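Local atomic coordinates of phosphoribosylamine--glycine ligase (Thermotoga maritima, PDB entry 1VKZ), a protein that catalyses the ATP-dependent joining of glycine to 5-phosphoribosylamine, giving glycinamide ribonucleotide in the second step of de novo purine biosynthesis. Residues 31-36 and 297-302; 267-272 and 308-313; 209-214 and 304-309. All coordinates share one frame; numbering follows the deposited sequence.

Contact 1. Residues 31-36 and 297-302; sequences GWAFAK and VIVTLN
V299 is the residue of 297-302 that meets helix 25-36 most fully, and one methyl does the work. Its CG1, set anti to the backbone N (chi1 171°), lies 3.7 Å from CE3 of W32 and 3.8 Å from CB of A33. The methyl sits at the indole edge, in the ring plane, while the side chains of W32 and V299 run past each other in opposite directions. A33 and V299 form the nearest CA pair, 6.8 Å, between segment axes that approach to 10.2 Å and are nearly parallel (19°). T300 follows with a marginal touch, its CA 4.5 Å from CZ3 of W32; its OG1 is hydrogen-bonded to E296 O in its own helix. N302 comes next, at the N-cap position of helix 303-315, its OD1 capping G305 N. The indole itself has CD of K36 above one face, 3.3 Å from the plane and offset toward the rim, and F357 packs edge-to-face with it. Between these two segments no hydrogen bond forms; the contact joining the N-domain helix to a helix of the ATP-grasp region is apolar.

Contact 2. Residues 267-272 and 308-313; sequences RGFLYL and NAVLEG
F269 and V310 form the close apolar part of this contact. CG2 of V310 reaches the ring of F269 at its edge, near the ring plane, 3.7 Å from CE1 and 3.8 Å from CZ of F269, and the two side chains cross at about a right angle. CG of F269 stands anti to its carbonyl carbon (chi1 -54°), which places the CE1/CZ edge of the ring beside V310; both residues are buried. The other part is polar and less enclosed. R267, partly exposed, bends at chi3 and brings NH2 to 2.8 Å from O of G313, with the oxygen at the guanidinium edge, near its plane. The angle is too poor for a hydrogen bond; NH2 instead bonds to the carbonyl O of Y314. The guanidinium therefore lies against two successive carbonyls near the C-terminal end of helix 303-315, where the helix dipole would probably suit a positive charge. Between the two parts the chain turns a corner at G268, where at phi 129° and psi -139° a CB would be jammed against the carbonyl O of R267. Within this ATP-grasp region the side chain of F269 is about 8 Å from that of N287, a predicted magnesium ligand. F94 packs edge-to-face with F269. The strand runs in the antiparallel sheet between strands 195-204 and 280-287, with L270 and L272 against helix 242-261, while helix 303-315 packs beside R267 and F269.

Contact 3. Residues 209-214 and 304-309; sequences VILPFV and EGFVNA
L211 and F306 make the aliphatic-to-aromatic part of the contact. CD1 of L211 comes to the rim of the phenyl ring, near its plane, at 4.4 Å from CE1 of F306. CG of F306 is anti to the backbone N (chi1 176°), which sets the CE1 edge of the ring beside L211. At that distance the contact is a light one; the CA atoms of L211 and F306 are 8.2 Å apart. These residues belong to the ATP-grasp region, where strand 207-210 is an outermost strand of the four-stranded antiparallel sheet and helix 303-315 packs against this strand and the chain that follows it. Backbone hydrogen bonds tie V209 to V202 and L211 to M200 of the neighbouring strand 195-204, but none crosses to the helix, and the four touching residues are buried. Purely aliphatic contact comes from V209 and A309, methyl to methyl, with CG2 of V209 4.2 Å from CB of A309. Both CB atoms are directed at the opposite segment, and the CA atoms of V209 and A309 are 7.7 Å apart. F306 and A309 are three residues apart on the helix, and V209 and L211, two residues apart in extended chain, point to the same side. M319 touches V209, and V322 touches L211.

Overall arrangement
Contacts 2 and 3 share helix 303-315, with N308 and A309 in common; contact 1 uses helix 294-301, which precedes it, and touches it through F34 CE1, 3.6 Å from V307 CG1. The centres of contacts 2 and 3 lie about 8 Å apart, those of 1 and 3 about 10 Å, and those of 1 and 2 about 14 Å. Along the chain the first segments come in the order 31-36, 209-214, 267-272, and their partners follow as 297-302, 304-309 and 308-313, so the segments of contact 1 alternate with those of the others. Contacts 2 and 3 reach one antiparallel sheet, linked by F269 CE1 at 3.9 Å from F306 CZ. Helix 303-315 thus lies between the N-terminal Rossmann-like domain and the ATP-grasp sheet.

Contact 1. Residues 31-36 and 297-302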
# COMPACT_ATOMS: atom_id res chain seq x y z
N GLY A 31 11.45 8.49 -3.48
CA GLY A 31 12.56 9.14 -4.16
C GLY A 31 12.68 10.61 -3.86
O GLY A 31 13.74 11.16 -3.93
N TRP A 32 11.56 11.25 -3.57
CA TRP A 32 11.58 12.70 -3.32
C TRP A 32 12.33 12.96 -2.01
O TRP A 32 13.24 13.76 -1.97
CB TRP A 32 10.14 13.23 -3.31
CG TRP A 32 10.00 14.61 -2.78
CD1 TRP A 32 10.19 15.78 -3.45
CD2 TRP A 32 9.61 14.98 -1.44
NE1 TRP A 32 9.95 16.85 -2.62
CE2 TRP A 32 9.61 16.39 -1.38
CE3 TRP A 32 9.25 14.25 -0.30
CZ2 TRP A 32 9.26 17.09 -0.22
CZ3 TRP A 32 8.93 14.96 0.87
CH2 TRP A 32 8.92 16.35 0.89
N ALA A 33 11.98 12.21 -0.96
CA ALA A 33 12.63 12.28 0.35
C ALA A 33 14.14 12.03 0.31
O ALA A 33 14.94 12.75 0.92
CB ALA A 33 12.01 11.28 1.27
N PHE A 34 14.55 10.99 -0.39
CA PHE A 34 15.97 10.69 -0.51
C PHE A 34 16.74 11.79 -1.21
O PHE A 34 17.84 12.15 -0.81
CB PHE A 34 16.18 9.35 -1.23
CG PHE A 34 16.07 8.19 -0.32
CD1 PHE A 34 17.12 7.87 0.51
CD2 PHE A 34 14.89 7.51 -0.19
CE1 PHE A 34 17.02 6.84 1.40
CE2 PHE A 34 14.80 6.46 0.71
CZ PHE A 34 15.88 6.12 1.49
N ALA A 35 16.16 12.32 -2.28
CA ALA A 35 16.80 13.33 -3.08
C ALA A 35 16.89 14.60 -2.26
O ALA A 35 17.86 15.38 -2.41
CB ALA A 35 16.01 13.56 -4.37
N LYS A 36 15.88 14.80 -1.40
CA LYS A 36 15.79 15.94 -0.48
C LYS A 36 16.96 15.88 0.54
O LYS A 36 17.51 16.91 0.93
CB LYS A 36 14.41 15.93 0.22
CG LYS A 36 13.92 17.25 0.79
CD LYS A 36 12.40 17.34 0.78
CE LYS A 36 11.85 18.39 1.78
NZ LYS A 36 11.96 19.83 1.36
N VAL A 297 1.75 10.57 2.26
CA VAL A 297 1.45 11.31 3.48
C VAL A 297 2.54 11.14 4.53
O VAL A 297 2.98 12.10 5.13
CB VAL A 297 0.08 10.93 4.04
CG1 VAL A 297 -0.20 11.66 5.33
CG2 VAL A 297 -0.97 11.31 3.05
N ILE A 298 2.92 9.90 4.78
CA ILE A 298 3.92 9.55 5.78
C ILE A 298 5.21 10.29 5.46
O ILE A 298 5.77 10.94 6.30
CB ILE A 298 4.15 8.01 5.81
CG1 ILE A 298 2.91 7.29 6.37
CG2 ILE A 298 5.39 7.66 6.64
CD1 ILE A 298 2.79 5.72 6.02
N VAL A 299 5.66 10.17 4.23
CA VAL A 299 6.88 10.85 3.76
C VAL A 299 6.81 12.37 3.93
O VAL A 299 7.77 13.00 4.35
CB VAL A 299 7.14 10.48 2.28
CG1 VAL A 299 8.23 11.29 1.69
CG2 VAL A 299 7.48 8.98 2.17
N THR A 300 5.66 12.96 3.61
CA THR A 300 5.52 14.39 3.71
C THR A 300 5.51 14.79 5.15
O THR A 300 5.80 15.91 5.44
CB THR A 300 4.23 14.89 3.03
OG1 THR A 300 4.22 14.49 1.66
CG2 THR A 300 4.21 16.40 2.93
N LEU A 301 5.18 13.88 6.06
CA LEU A 301 5.16 14.21 7.49
C LEU A 301 6.54 14.29 8.14
O LEU A 301 6.69 14.96 9.14
CB LEU A 301 4.29 13.24 8.28
CG LEU A 301 2.78 13.39 8.08
CD1 LEU A 301 2.04 12.21 8.70
CD2 LEU A 301 2.27 14.71 8.64
N ASN A 302 7.53 13.60 7.57
CA ASN A 302 8.94 13.69 8.03
C ASN A 302 9.93 13.03 7.08
O ASN A 302 10.37 11.92 7.35
CB ASN A 302 9.12 13.03 9.41
CG ASN A 302 10.49 13.31 9.99
OD1 ASN A 302 11.30 13.98 9.36
ND2 ASN A 302 10.75 12.81 11.20

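Contact 2. Residues 267-272 and 308-313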
# COMPACT_ATOMS: atom_id res chain seq x y z
N ARG A 267 13.22 -8.05 6.22
CA ARG A 267 13.91 -6.80 5.97
C ARG A 267 12.99 -6.03 5.08
O ARG A 267 12.52 -6.57 4.09
CB ARG A 267 15.21 -7.08 5.21
CG ARG A 267 16.04 -8.25 5.76
CD ARG A 267 17.54 -8.12 5.50
NE ARG A 267 18.02 -6.94 6.22
CZ ARG A 267 18.52 -5.84 5.68
NH1 ARG A 267 18.69 -5.69 4.37
NH2 ARG A 267 18.88 -4.86 6.48
N GLY A 268 12.74 -4.77 5.41
CA GLY A 268 11.94 -3.92 4.54
C GLY A 268 10.81 -3.22 5.24
O GLY A 268 10.95 -2.73 6.33
N PHE A 269 9.67 -3.15 4.57
CA PHE A 269 8.51 -2.48 5.11
C PHE A 269 7.45 -3.53 5.32
O PHE A 269 7.25 -4.41 4.46
CB PHE A 269 7.98 -1.42 4.11
CG PHE A 269 9.00 -0.45 3.67
CD1 PHE A 269 9.31 0.61 4.45
CD2 PHE A 269 9.68 -0.63 2.49
CE1 PHE A 269 10.23 1.49 4.06
CE2 PHE A 269 10.61 0.23 2.12
CZ PHE A 269 10.90 1.30 2.90
N LEU A 270 6.72 -3.42 6.42
CA LEU A 270 5.64 -4.37 6.71
C LEU A 270 4.39 -3.58 7.00
O LEU A 270 4.36 -2.75 7.90
CB LEU A 270 5.99 -5.26 7.90
CG LEU A 270 4.84 -6.17 8.37
CD1 LEU A 270 4.28 -7.05 7.22
CD2 LEU A 270 5.30 -7.01 9.52
N TYR A 271 3.33 -3.91 6.28
CA TYR A 271 2.03 -3.25 6.42
C TYR A 271 1.04 -4.26 7.00
O TYR A 271 0.99 -5.43 6.54
CB TYR A 271 1.59 -2.72 5.05
CG TYR A 271 0.17 -2.30 4.91
CD1 TYR A 271 -0.86 -3.22 4.92
CD2 TYR A 271 -0.16 -0.97 4.68
CE1 TYR A 271 -2.17 -2.83 4.76
CE2 TYR A 271 -1.47 -0.55 4.54
CZ TYR A 271 -2.46 -1.49 4.57
OH TYR A 271 -3.77 -1.08 4.43
N LEU A 272 0.31 -3.83 8.03
CA LEU A 272 -0.79 -4.57 8.60
C LEU A 272 -2.07 -3.85 8.30
O LEU A 272 -2.23 -2.70 8.66
CB LEU A 272 -0.63 -4.65 10.12
CG LEU A 272 0.65 -5.17 10.73
CD1 LEU A 272 0.49 -5.40 12.22
CD2 LEU A 272 1.09 -6.42 10.06
N ASN A 308 16.05 8.23 7.23
CA ASN A 308 16.97 7.70 8.23
C ASN A 308 16.62 6.29 8.71
O ASN A 308 17.49 5.43 8.83
CB ASN A 308 17.09 8.66 9.39
CG ASN A 308 17.98 9.86 9.06
OD1 ASN A 308 18.78 9.85 8.10
ND2 ASN A 308 17.88 10.90 9.88
N ALA A 309 15.34 6.05 8.98
CA ALA A 309 14.91 4.75 9.50
C ALA A 309 15.13 3.65 8.44
O ALA A 309 15.58 2.56 8.73
CB ALA A 309 13.46 4.82 9.92
N VAL A 310 14.88 3.99 7.18
CA VAL A 310 15.11 3.07 6.09
C VAL A 310 16.58 2.74 5.97
O VAL A 310 16.95 1.62 5.74
CB VAL A 310 14.57 3.66 4.79
CG1 VAL A 310 14.96 2.84 3.60
CG2 VAL A 310 13.06 3.71 4.87
N LEU A 311 17.44 3.74 6.12
CA LEU A 311 18.86 3.51 5.93
C LEU A 311 19.40 2.69 7.08
O LEU A 311 20.16 1.76 6.87
CB LEU A 311 19.59 4.83 5.79
CG LEU A 311 19.39 5.53 4.45
CD1 LEU A 311 20.07 6.90 4.50
CD2 LEU A 311 19.92 4.70 3.25
N GLU A 312 18.99 3.05 8.28
CA GLU A 312 19.39 2.33 9.46
C GLU A 312 18.92 0.89 9.43
O GLU A 312 19.66 -0.00 9.80
CB GLU A 312 18.85 3.02 10.72
CG GLU A 312 19.66 4.25 11.08
CD GLU A 312 21.16 3.96 11.06
OE1 GLU A 312 21.57 2.83 11.45
OE2 GLU A 312 21.93 4.85 10.64
N GLY A 313 17.69 0.68 8.99
CA GLY A 313 17.16 -0.66 8.81
C GLY A 313 17.92 -1.44 7.75
O GLY A 313 18.36 -2.57 7.99

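Contact 3. Residues 209-214 and 304-309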
# COMPACT_ATOMS: atom_id res chain seq x y z
N VAL A 209 10.22 -0.01 13.42
CA VAL A 209 9.66 1.26 13.87
C VAL A 209 8.33 1.39 13.19
O VAL A 209 8.20 1.13 12.00
CB VAL A 209 10.58 2.49 13.63
CG1 VAL A 209 12.02 2.13 13.94
CG2 VAL A 209 10.49 3.05 12.23
N ILE A 210 7.31 1.77 13.95
CA ILE A 210 5.97 2.01 13.39
C ILE A 210 5.90 3.42 12.82
O ILE A 210 6.31 4.36 13.46
CB ILE A 210 4.89 1.79 14.44
CG1 ILE A 210 4.89 0.33 14.88
CG2 ILE A 210 3.53 2.13 13.85
CD1 ILE A 210 3.90 -0.02 15.90
N LEU A 211 5.39 3.55 11.62
CA LEU A 211 5.25 4.84 10.99
C LEU A 211 3.96 5.57 11.42
O LEU A 211 3.05 4.97 11.96
CB LEU A 211 5.32 4.65 9.48
CG LEU A 211 6.71 4.16 9.09
CD1 LEU A 211 6.78 3.72 7.62
CD2 LEU A 211 7.72 5.26 9.37
N PRO A 212 3.89 6.87 11.19
CA PRO A 212 2.71 7.61 11.49
C PRO A 212 1.48 6.95 10.89
O PRO A 212 1.49 6.58 9.72
CB PRO A 212 2.96 8.94 10.79
CG PRO A 212 4.35 9.10 10.78
CD PRO A 212 4.93 7.75 10.63
N PHE A 213 0.42 6.85 11.67
CA PHE A 213 -0.86 6.32 11.18
C PHE A 213 -1.56 7.36 10.31
O PHE A 213 -1.57 8.57 10.63
CB PHE A 213 -1.75 5.87 12.35
CG PHE A 213 -1.15 4.76 13.15
CD1 PHE A 213 -0.19 5.02 14.11
CD2 PHE A 213 -1.48 3.44 12.91
CE1 PHE A 213 0.40 3.97 14.85
CE2 PHE A 213 -0.88 2.40 13.64
CZ PHE A 213 0.05 2.67 14.59
N VAL A 214 -2.12 6.90 9.20
CA VAL A 214 -2.75 7.78 8.23
C VAL A 214 -4.12 7.21 7.92
O VAL A 214 -4.37 6.06 8.15
CB VAL A 214 -1.86 8.00 6.96
CG1 VAL A 214 -0.48 8.37 7.37
CG2 VAL A 214 -1.79 6.80 6.11
N GLU A 304 13.08 13.41 6.37
CA GLU A 304 14.30 13.09 7.09
C GLU A 304 14.23 11.78 7.85
O GLU A 304 15.11 10.93 7.73
CB GLU A 304 14.56 14.19 8.13
CG GLU A 304 15.13 15.50 7.61
CD GLU A 304 15.57 16.44 8.74
OE1 GLU A 304 14.87 16.53 9.78
OE2 GLU A 304 16.64 17.08 8.61
N GLY A 305 13.19 11.65 8.67
CA GLY A 305 13.05 10.54 9.60
C GLY A 305 12.73 9.25 8.88
O GLY A 305 13.22 8.19 9.24
N PHE A 306 11.90 9.35 7.85
CA PHE A 306 11.63 8.19 7.00
C PHE A 306 12.96 7.69 6.39
O PHE A 306 13.37 6.56 6.62
CB PHE A 306 10.60 8.51 5.92
CG PHE A 306 10.36 7.38 4.97
CD1 PHE A 306 9.52 6.35 5.30
CD2 PHE A 306 11.01 7.35 3.74
CE1 PHE A 306 9.31 5.29 4.42
CE2 PHE A 306 10.82 6.30 2.89
CZ PHE A 306 9.95 5.25 3.24
N VAL A 307 13.64 8.57 5.68
CA VAL A 307 14.93 8.25 5.09
C VAL A 307 15.90 7.63 6.08
O VAL A 307 16.52 6.62 5.78
CB VAL A 307 15.60 9.49 4.45
CG1 VAL A 307 17.08 9.23 4.16
CG2 VAL A 307 14.91 9.84 3.18
N ASN A 308 16.05 8.23 7.23
CA ASN A 308 16.97 7.70 8.23
C ASN A 308 16.62 6.29 8.71
O ASN A 308 17.49 5.43 8.83
CB ASN A 308 17.09 8.66 9.39
CG ASN A 308 17.98 9.86 9.06
OD1 ASN A 308 18.78 9.85 8.10
ND2 ASN A 308 17.88 10.90 9.88
N ALA A 309 15.34 6.05 8.98
CA ALA A 309 14.91 4.75 9.50
C ALA A 309 15.13 3.65 8.44
O ALA A 309 15.58 2.56 8.73
CB ALA A 309 13.46 4.82 9.92